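Local coordinates for cellulose-binding protein (Saccharophagus degradans, PDB 2X32) that binds a long-chain polyisoprenoid diphosphate inside a YceI-like domain and is implicated in plant cell wall breakdown, at residues Ala44-Leu49 against Thr81-Val86; Val102-Thr107 against Ile117-Asn122. All coordinates share one frame; numbering follows the deposited sequence.

Interaction 1 of 2, residues Ala44-Leu49 against Thr81-Val86; sequences AGEAQL and TVTVPV. With OTP ((2E,6E,10E,14E,18E,22E,26E)-3,7,11,15,19,23,27,31-octamethyldotriaconta-2,6,10,14,18,22,26,30-octaenyl trihydrogen diphosphate), chain C.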
loop_
_atom_site.group_PDB
_atom_site.type_symbol
_atom_site.label_atom_id
_atom_site.label_comp_id
_atom_site.label_asym_id
_atom_site.label_seq_id
_atom_site.Cartn_x
_atom_site.Cartn_y
_atom_site.Cartn_z
ATOM N N ALA A 44 -3.139 -19.546 9.191
ATOM C CA ALA A 44 -3.450 -20.194 7.915
ATOM C C ALA A 44 -2.710 -19.639 6.701
ATOM O O ALA A 44 -2.925 -20.066 5.569
ATOM C CB ALA A 44 -4.957 -20.192 7.694
ATOM N N GLY A 45 -1.840 -18.662 6.952
ATOM C CA GLY A 45 -0.960 -18.150 5.939
ATOM C C GLY A 45 -1.544 -17.043 5.090
ATOM O O GLY A 45 -1.166 -16.931 3.949
ATOM N N GLU A 46 -2.500 -16.311 5.616
ATOM C CA GLU A 46 -3.040 -15.152 4.891
ATOM C C GLU A 46 -2.469 -13.913 5.524
ATOM O O GLU A 46 -2.757 -13.592 6.690
ATOM C CB GLU A 46 -4.563 -15.099 4.884
ATOM C CG GLU A 46 -5.057 -13.836 4.077
ATOM C CD GLU A 46 -6.536 -13.855 3.708
ATOM O OE1 GLU A 46 -7.345 -13.355 4.533
ATOM O OE2 GLU A 46 -6.849 -14.308 2.567
ATOM N N ALA A 47 -1.673 -13.181 4.741
ATOM C CA ALA A 47 -1.197 -11.879 5.144
ATOM C C ALA A 47 -2.159 -10.810 4.693
ATOM O O ALA A 47 -2.695 -10.871 3.580
ATOM C CB ALA A 47 0.178 -11.590 4.535
ATOM N N GLN A 48 -2.388 -9.812 5.547
ATOM C CA GLN A 48 -3.205 -8.703 5.165
ATOM C C GLN A 48 -2.519 -7.388 5.522
ATOM O O GLN A 48 -1.802 -7.284 6.516
ATOM C CB GLN A 48 -4.595 -8.859 5.790
ATOM C CG GLN A 48 -5.647 -7.922 5.303
ATOM C CD GLN A 48 -7.031 -8.421 5.660
ATOM O OE1 GLN A 48 -7.635 -9.226 4.937
ATOM N NE2 GLN A 48 -7.550 -7.931 6.774
ATOM N N LEU A 49 -2.758 -6.398 4.680
ATOM C CA LEU A 49 -2.365 -5.025 4.954
ATOM C C LEU A 49 -3.678 -4.239 4.715
ATOM O O LEU A 49 -4.255 -4.287 3.636
ATOM C CB LEU A 49 -1.295 -4.506 4.004
ATOM C CG LEU A 49 -0.998 -3.011 4.150
ATOM C CD1 LEU A 49 -0.319 -2.747 5.534
ATOM C CD2 LEU A 49 -0.066 -2.538 3.040
ATOM N N THR A 81 -7.678 -2.895 1.077
ATOM C CA THR A 81 -7.226 -4.123 1.755
ATOM C C THR A 81 -6.430 -4.953 0.793
ATOM O O THR A 81 -6.894 -5.257 -0.331
ATOM C CB THR A 81 -8.419 -4.920 2.233
ATOM O OG1 THR A 81 -9.183 -4.098 3.107
ATOM C CG2 THR A 81 -7.962 -6.177 2.917
ATOM N N VAL A 82 -5.204 -5.298 1.174
ATOM C CA VAL A 82 -4.366 -6.201 0.417
ATOM C C VAL A 82 -4.316 -7.552 1.127
ATOM O O VAL A 82 -4.089 -7.620 2.330
ATOM C CB VAL A 82 -2.902 -5.682 0.324
ATOM C CG1 VAL A 82 -2.065 -6.579 -0.557
ATOM C CG2 VAL A 82 -2.857 -4.237 -0.194
ATOM N N THR A 83 -4.520 -8.617 0.369
ATOM C CA THR A 83 -4.401 -9.952 0.915
ATOM C C THR A 83 -3.400 -10.748 0.093
ATOM O O THR A 83 -3.365 -10.653 -1.142
ATOM C CB THR A 83 -5.764 -10.644 0.950
ATOM O OG1 THR A 83 -6.735 -9.791 1.564
ATOM C CG2 THR A 83 -5.670 -11.909 1.730
ATOM N N VAL A 84 -2.532 -11.517 0.773
ATOM C CA VAL A 84 -1.383 -12.226 0.109
ATOM C C VAL A 84 -1.243 -13.569 0.805
ATOM O O VAL A 84 -1.068 -13.588 2.015
ATOM C CB VAL A 84 -0.059 -11.462 0.295
ATOM C CG1 VAL A 84 1.142 -12.206 -0.402
ATOM C CG2 VAL A 84 -0.084 -9.945 -0.178
ATOM N N PRO A 85 -1.242 -14.676 0.051
ATOM C CA PRO A 85 -0.894 -15.974 0.652
ATOM C C PRO A 85 0.580 -16.047 0.949
ATOM O O PRO A 85 1.416 -15.609 0.126
ATOM C CB PRO A 85 -1.259 -17.005 -0.446
ATOM C CG PRO A 85 -1.312 -16.217 -1.653
ATOM C CD PRO A 85 -1.830 -14.860 -1.290
ATOM N N VAL A 86 0.922 -16.520 2.152
ATOM C CA VAL A 86 2.316 -16.553 2.590
ATOM C C VAL A 86 2.632 -17.980 3.026
ATOM O O VAL A 86 1.748 -18.661 3.537
ATOM C CB VAL A 86 2.464 -15.581 3.803
ATOM C CG1 VAL A 86 3.705 -15.855 4.724
ATOM C CG2 VAL A 86 2.440 -14.179 3.199
HETATM O O7 OTP C . -0.757 22.422 -8.534
HETATM P P2 OTP C . -1.759 22.801 -7.476
HETATM O O5 OTP C . -2.747 23.852 -7.950
HETATM O O6 OTP C . -1.165 23.071 -6.120
HETATM O O4 OTP C . -2.695 21.450 -7.332
HETATM P P1 OTP C . -2.768 20.447 -6.067
HETATM O O2 OTP C . -1.538 19.567 -6.189
HETATM O O3 OTP C . -3.191 21.092 -4.764
HETATM O O1 OTP C . -3.928 19.363 -6.383
HETATM C C40 OTP C . -3.672 18.409 -7.433
HETATM C C39 OTP C . -3.697 16.979 -6.877
HETATM C C37 OTP C . -2.774 16.077 -7.154
HETATM C C38 OTP C . -1.515 16.275 -8.008
HETATM C C36 OTP C . -2.922 14.665 -6.594
HETATM C C35 OTP C . -3.300 13.622 -7.613
HETATM C C34 OTP C . -3.326 12.217 -6.979
HETATM C C32 OTP C . -2.980 11.079 -7.593
HETATM C C33 OTP C . -2.416 11.055 -8.973
HETATM C C31 OTP C . -3.010 9.791 -6.756
HETATM C C30 OTP C . -3.841 8.639 -7.260
HETATM C C29 OTP C . -3.686 7.399 -6.386
HETATM C C27 OTP C . -3.677 6.152 -6.845
HETATM C C28 OTP C . -3.935 5.754 -8.296
HETATM C C26 OTP C . -3.357 4.986 -5.935
HETATM C C25 OTP C . -2.975 5.317 -4.509
HETATM C C24 OTP C . -2.259 4.180 -3.760
HETATM C C22 OTP C . -2.811 3.350 -2.877
HETATM C C23 OTP C . -4.213 3.452 -2.331
HETATM C C21 OTP C . -1.954 2.254 -2.315
HETATM C C20 OTP C . -2.364 0.840 -2.806
HETATM C C19 OTP C . -1.534 -0.290 -2.196
HETATM C C17 OTP C . -0.568 -0.977 -2.805
HETATM C C18 OTP C . -0.220 -0.915 -4.251
HETATM C C16 OTP C . 0.273 -1.934 -1.974
HETATM C C15 OTP C . 0.185 -3.355 -2.450
HETATM C C14 OTP C . 0.723 -4.320 -1.424
HETATM C C12 OTP C . 1.395 -5.462 -1.708
HETATM C C13 OTP C . 1.739 -5.865 -3.141
HETATM C C11 OTP C . 1.861 -6.403 -0.645
HETATM C C10 OTP C . 1.740 -5.972 0.762
HETATM C C9 OTP C . 2.460 -6.835 1.799
HETATM C C7 OTP C . 1.895 -7.707 2.651
HETATM C C8 OTP C . 0.408 -7.923 2.849
HETATM C C6 OTP C . 2.811 -8.521 3.534
HETATM C C5 OTP C . 3.099 -9.916 3.011
HETATM C C4 OTP C . 3.930 -10.732 3.957
HETATM C C2 OTP C . 4.865 -11.598 3.553
HETATM C C3 OTP C . 5.262 -11.950 2.162
HETATM C C1 OTP C . 5.602 -12.370 4.610
#

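Interaction 2 of 2, residues Val102-Thr107 against Ile117-Asn122; sequences VDVSAT and IDTQLN. With OTP ((2E,6E,10E,14E,18E,22E,26E)-3,7,11,15,19,23,27,31-octamethyldotriaconta-2,6,10,14,18,22,26,30-octaenyl trihydrogen diphosphate), chain C.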
loop_
_atom_site.group_PDB
_atom_site.type_symbol
_atom_site.label_atom_id
_atom_site.label_comp_id
_atom_site.label_asym_id
_atom_site.label_seq_id
_atom_site.Cartn_x
_atom_site.Cartn_y
_atom_site.Cartn_z
ATOM N N VAL A 102 10.005 -13.205 -2.758
ATOM C CA VAL A 102 8.746 -13.960 -2.851
ATOM C C VAL A 102 7.942 -13.366 -3.985
ATOM O O VAL A 102 7.660 -12.186 -3.969
ATOM C CB VAL A 102 7.935 -13.866 -1.514
ATOM C CG1 VAL A 102 6.687 -14.787 -1.508
ATOM C CG2 VAL A 102 8.802 -14.217 -0.301
ATOM N N ASP A 103 7.609 -14.156 -4.991
ATOM C CA ASP A 103 6.753 -13.736 -6.103
ATOM C C ASP A 103 5.312 -13.967 -5.656
ATOM O O ASP A 103 4.951 -15.118 -5.355
ATOM C CB ASP A 103 7.075 -14.590 -7.307
ATOM C CG ASP A 103 8.492 -14.354 -7.839
ATOM O OD1 ASP A 103 8.907 -13.188 -7.835
ATOM O OD2 ASP A 103 9.109 -15.352 -8.256
ATOM N N VAL A 104 4.571 -12.885 -5.494
ATOM C CA VAL A 104 3.185 -12.923 -4.983
ATOM C C VAL A 104 2.166 -12.521 -6.016
ATOM O O VAL A 104 2.416 -11.719 -6.887
ATOM C CB VAL A 104 3.029 -12.018 -3.724
ATOM C CG1 VAL A 104 4.047 -12.326 -2.669
ATOM C CG2 VAL A 104 3.089 -10.529 -4.067
ATOM N N SER A 105 0.948 -13.061 -5.845
ATOM C CA SER A 105 -0.224 -12.564 -6.500
ATOM C C SER A 105 -1.056 -12.017 -5.343
ATOM O O SER A 105 -1.666 -12.794 -4.564
ATOM C CB SER A 105 -0.997 -13.683 -7.207
ATOM O OG SER A 105 -0.232 -14.119 -8.289
ATOM N N ALA A 106 -0.962 -10.719 -5.136
ATOM C CA ALA A 106 -1.622 -10.079 -3.991
ATOM C C ALA A 106 -2.911 -9.507 -4.518
ATOM O O ALA A 106 -2.930 -8.886 -5.578
ATOM C CB ALA A 106 -0.749 -8.941 -3.469
ATOM N N THR A 107 -3.999 -9.665 -3.783
ATOM C CA THR A 107 -5.236 -9.017 -4.167
ATOM C C THR A 107 -5.352 -7.679 -3.459
ATOM O O THR A 107 -5.169 -7.600 -2.251
ATOM C CB THR A 107 -6.420 -9.930 -3.853
ATOM O OG1 THR A 107 -6.241 -11.151 -4.572
ATOM C CG2 THR A 107 -7.746 -9.308 -4.314
ATOM N N ILE A 117 -2.190 -7.899 -7.929
ATOM C CA ILE A 117 -0.847 -7.295 -8.154
ATOM C C ILE A 117 0.125 -8.430 -8.143
ATOM O O ILE A 117 0.306 -9.104 -7.135
ATOM C CB ILE A 117 -0.508 -6.265 -7.069
ATOM C CG1 ILE A 117 -1.521 -5.135 -7.098
ATOM C CG2 ILE A 117 0.998 -5.764 -7.227
ATOM C CD1 ILE A 117 -1.289 -4.161 -5.985
ATOM N N ASP A 118 0.710 -8.706 -9.311
ATOM C CA ASP A 118 1.736 -9.715 -9.456
ATOM C C ASP A 118 3.078 -8.998 -9.289
ATOM O O ASP A 118 3.474 -8.183 -10.128
ATOM C CB ASP A 118 1.642 -10.371 -10.856
ATOM C CG ASP A 118 0.407 -11.230 -10.998
ATOM O OD1 ASP A 118 0.248 -12.169 -10.169
ATOM O OD2 ASP A 118 -0.402 -10.985 -11.948
ATOM N N THR A 119 3.726 -9.221 -8.161
ATOM C CA THR A 119 4.967 -8.470 -7.882
ATOM C C THR A 119 5.867 -9.320 -7.018
ATOM O O THR A 119 5.521 -10.419 -6.569
ATOM C CB THR A 119 4.672 -7.127 -7.224
ATOM O OG1 THR A 119 5.824 -6.256 -7.308
ATOM C CG2 THR A 119 4.276 -7.316 -5.751
ATOM N N GLN A 120 7.053 -8.813 -6.741
ATOM C CA GLN A 120 8.022 -9.527 -5.957
ATOM C C GLN A 120 8.281 -8.722 -4.674
ATOM O O GLN A 120 8.473 -7.489 -4.735
ATOM C CB GLN A 120 9.325 -9.642 -6.762
ATOM C CG GLN A 120 10.285 -10.539 -6.190
ATOM C CD GLN A 120 11.417 -10.766 -7.237
ATOM O OE1 GLN A 120 12.183 -9.821 -7.504
ATOM N NE2 GLN A 120 11.452 -11.921 -7.922
ATOM N N LEU A 121 8.224 -9.433 -3.560
ATOM C CA LEU A 121 8.479 -8.856 -2.239
ATOM C C LEU A 121 9.802 -9.344 -1.713
ATOM O O LEU A 121 10.254 -10.455 -2.018
ATOM C CB LEU A 121 7.389 -9.201 -1.241
ATOM C CG LEU A 121 5.972 -8.821 -1.702
ATOM C CD1 LEU A 121 4.924 -9.237 -0.599
ATOM C CD2 LEU A 121 5.811 -7.338 -2.048
ATOM N N ASN A 122 10.457 -8.453 -0.954
ATOM C CA ASN A 122 11.628 -8.772 -0.204
ATOM C C ASN A 122 11.198 -8.994 1.242
ATOM O O ASN A 122 10.520 -8.144 1.827
ATOM C CB ASN A 122 12.666 -7.649 -0.279
ATOM C CG ASN A 122 13.963 -8.051 0.345
ATOM O OD1 ASN A 122 14.107 -8.035 1.597
ATOM N ND2 ASN A 122 14.951 -8.469 -0.501
HETATM O O7 OTP C . -0.757 22.422 -8.534
HETATM P P2 OTP C . -1.759 22.801 -7.476
HETATM O O5 OTP C . -2.747 23.852 -7.950
HETATM O O6 OTP C . -1.165 23.071 -6.120
HETATM O O4 OTP C . -2.695 21.450 -7.332
HETATM P P1 OTP C . -2.768 20.447 -6.067
HETATM O O2 OTP C . -1.538 19.567 -6.189
HETATM O O3 OTP C . -3.191 21.092 -4.764
HETATM O O1 OTP C . -3.928 19.363 -6.383
HETATM C C40 OTP C . -3.672 18.409 -7.433
HETATM C C39 OTP C . -3.697 16.979 -6.877
HETATM C C37 OTP C . -2.774 16.077 -7.154
HETATM C C38 OTP C . -1.515 16.275 -8.008
HETATM C C36 OTP C . -2.922 14.665 -6.594
HETATM C C35 OTP C . -3.300 13.622 -7.613
HETATM C C34 OTP C . -3.326 12.217 -6.979
HETATM C C32 OTP C . -2.980 11.079 -7.593
HETATM C C33 OTP C . -2.416 11.055 -8.973
HETATM C C31 OTP C . -3.010 9.791 -6.756
HETATM C C30 OTP C . -3.841 8.639 -7.260
HETATM C C29 OTP C . -3.686 7.399 -6.386
HETATM C C27 OTP C . -3.677 6.152 -6.845
HETATM C C28 OTP C . -3.935 5.754 -8.296
HETATM C C26 OTP C . -3.357 4.986 -5.935
HETATM C C25 OTP C . -2.975 5.317 -4.509
HETATM C C24 OTP C . -2.259 4.180 -3.760
HETATM C C22 OTP C . -2.811 3.350 -2.877
HETATM C C23 OTP C . -4.213 3.452 -2.331
HETATM C C21 OTP C . -1.954 2.254 -2.315
HETATM C C20 OTP C . -2.364 0.840 -2.806
HETATM C C19 OTP C . -1.534 -0.290 -2.196
HETATM C C17 OTP C . -0.568 -0.977 -2.805
HETATM C C18 OTP C . -0.220 -0.915 -4.251
HETATM C C16 OTP C . 0.273 -1.934 -1.974
HETATM C C15 OTP C . 0.185 -3.355 -2.450
HETATM C C14 OTP C . 0.723 -4.320 -1.424
HETATM C C12 OTP C . 1.395 -5.462 -1.708
HETATM C C13 OTP C . 1.739 -5.865 -3.141
HETATM C C11 OTP C . 1.861 -6.403 -0.645
HETATM C C10 OTP C . 1.740 -5.972 0.762
HETATM C C9 OTP C . 2.460 -6.835 1.799
HETATM C C7 OTP C . 1.895 -7.707 2.651
HETATM C C8 OTP C . 0.408 -7.923 2.849
HETATM C C6 OTP C . 2.811 -8.521 3.534
HETATM C C5 OTP C . 3.099 -9.916 3.011
HETATM C C4 OTP C . 3.930 -10.732 3.957
HETATM C C2 OTP C . 4.865 -11.598 3.553
HETATM C C3 OTP C . 5.262 -11.950 2.162
HETATM C C1 OTP C . 5.602 -12.370 4.610
#

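Interaction 1 of 2, residues Ala44-Leu49 against Thr81-Val86
V86 and A47 meet on the ligand side of a two-strand antiparallel pairing: strands 46-49 and 81-85 have 158° between their N-to-C directions, and V86 lies just past the end of its strand. From CB outward, the V86 side chain first meets G45 O, 3.9 Å from CB, the same oxygen that accepts the V86 backbone N-H at 2.8 Å. From there the two methyls diverge: CG1, anti to the backbone N (chi1 159°), reaches the terminal C1 of the prenyl chain at 4.0 Å, while CG2 sits 3.6 Å from C2 of OTP. That second methyl also packs on A47 CB at 3.7 Å. G45 has a left-handed backbone (phi 87°), and V86 O lies 3.7 Å from G45 CA.

Further along, A47 and V84 exchange two backbone hydrogen bonds, and L49 and V82 do the same. These strands are neighbours in the closed antiparallel barrel of the YceI-like domain, a lipocalin-like fold, and A47, L49, V82 and V84 face its hydrophobic interior. V82 places CG1 3.7 Å from C14 of OTP and holds CG2 against the same atom. V84 CG2 lies 3.7 Å from the C8 methyl of OTP. L49 also packs on L11 and L18 of strand 7-24. Q48 and T83 face the other way, off the barrel wall; the Q48 backbone O is hydrogen-bonded to Y176 OH.

Interaction 2 of 2, residues Val102-Thr107 against Ile117-Asn122
The beta hairpin of strands 99-109 and 115-125, part of the antiparallel barrel wall of the YceI-like domain, brings V102, V104 and A106 opposite L121, T119 and I117, each pair sharing two backbone hydrogen bonds. Between these come D103 with Q120 and S105 with D118, whose side chains stand on the outer face. Q120 leaves its backbone with CG anti to N (chi1 -169°) and runs out extended, lying alongside D103 and pointing the same way. Its NE2 donates to D103 OD1 at 2.8 Å, meeting the syn lone pair. The carboxylate and amide planes are only 22° apart, although the bond itself is bent, with 141° at the hydrogen. An alanine in place of Q120 would probably leave D103 OD1 without the NE2 donor and the D103 carboxylate freer to turn. At the next non-hydrogen-bonded pair, S105 OG donates to D118 OD1 at 2.8 Å, arriving nearly along the C-O axis of the carboxylate.

The inner face is mostly apolar, and A106, I117, T119 and L121 reach the ligand. V104 places CG2 in the crowded position between its backbone N and carbonyl carbon, where it lies beside T119 CG2 at 3.8 Å. Its other methyl, CG1, touches L121 CD1 at 3.8 Å, the two side chains crossing at about a right angle. L139 of the neighbouring strand 130-142 packs on I117 and T119. A106 CB and T119 CG2 close on the same branch methyl of OTP, C13, at 4.0 and 3.9 Å. I117 CD1 touches the C18 methyl one isoprene unit further on, at 3.8 Å, and L121 CD1 lies 3.9 Å from C3, one of the two methyls that end the chain.

How the interactions relate
Interactions 1 and 2 are consecutive pieces of one barrel wall, their centres 11 Å apart, joined because strands 79-85 and 99-109 are neighbours in the sheet. The seam has a probable backbone hydrogen bond, T83 N to T107 O at 2.9 Å. On the inner face V84 bridges the two: its CG2 packs on A106 CB at 3.5 Å and its CG1 on V104 CG1 at 3.7 Å. Both interactions line the part of the OTP chain far from its diphosphate: 44-49 and 81-86 reach the stretch from C1 to C15, while 102-107 and 117-122 touch C3, C13, C15 and C18. Outside both, K24 NZ is hydrogen-bonded to OTP.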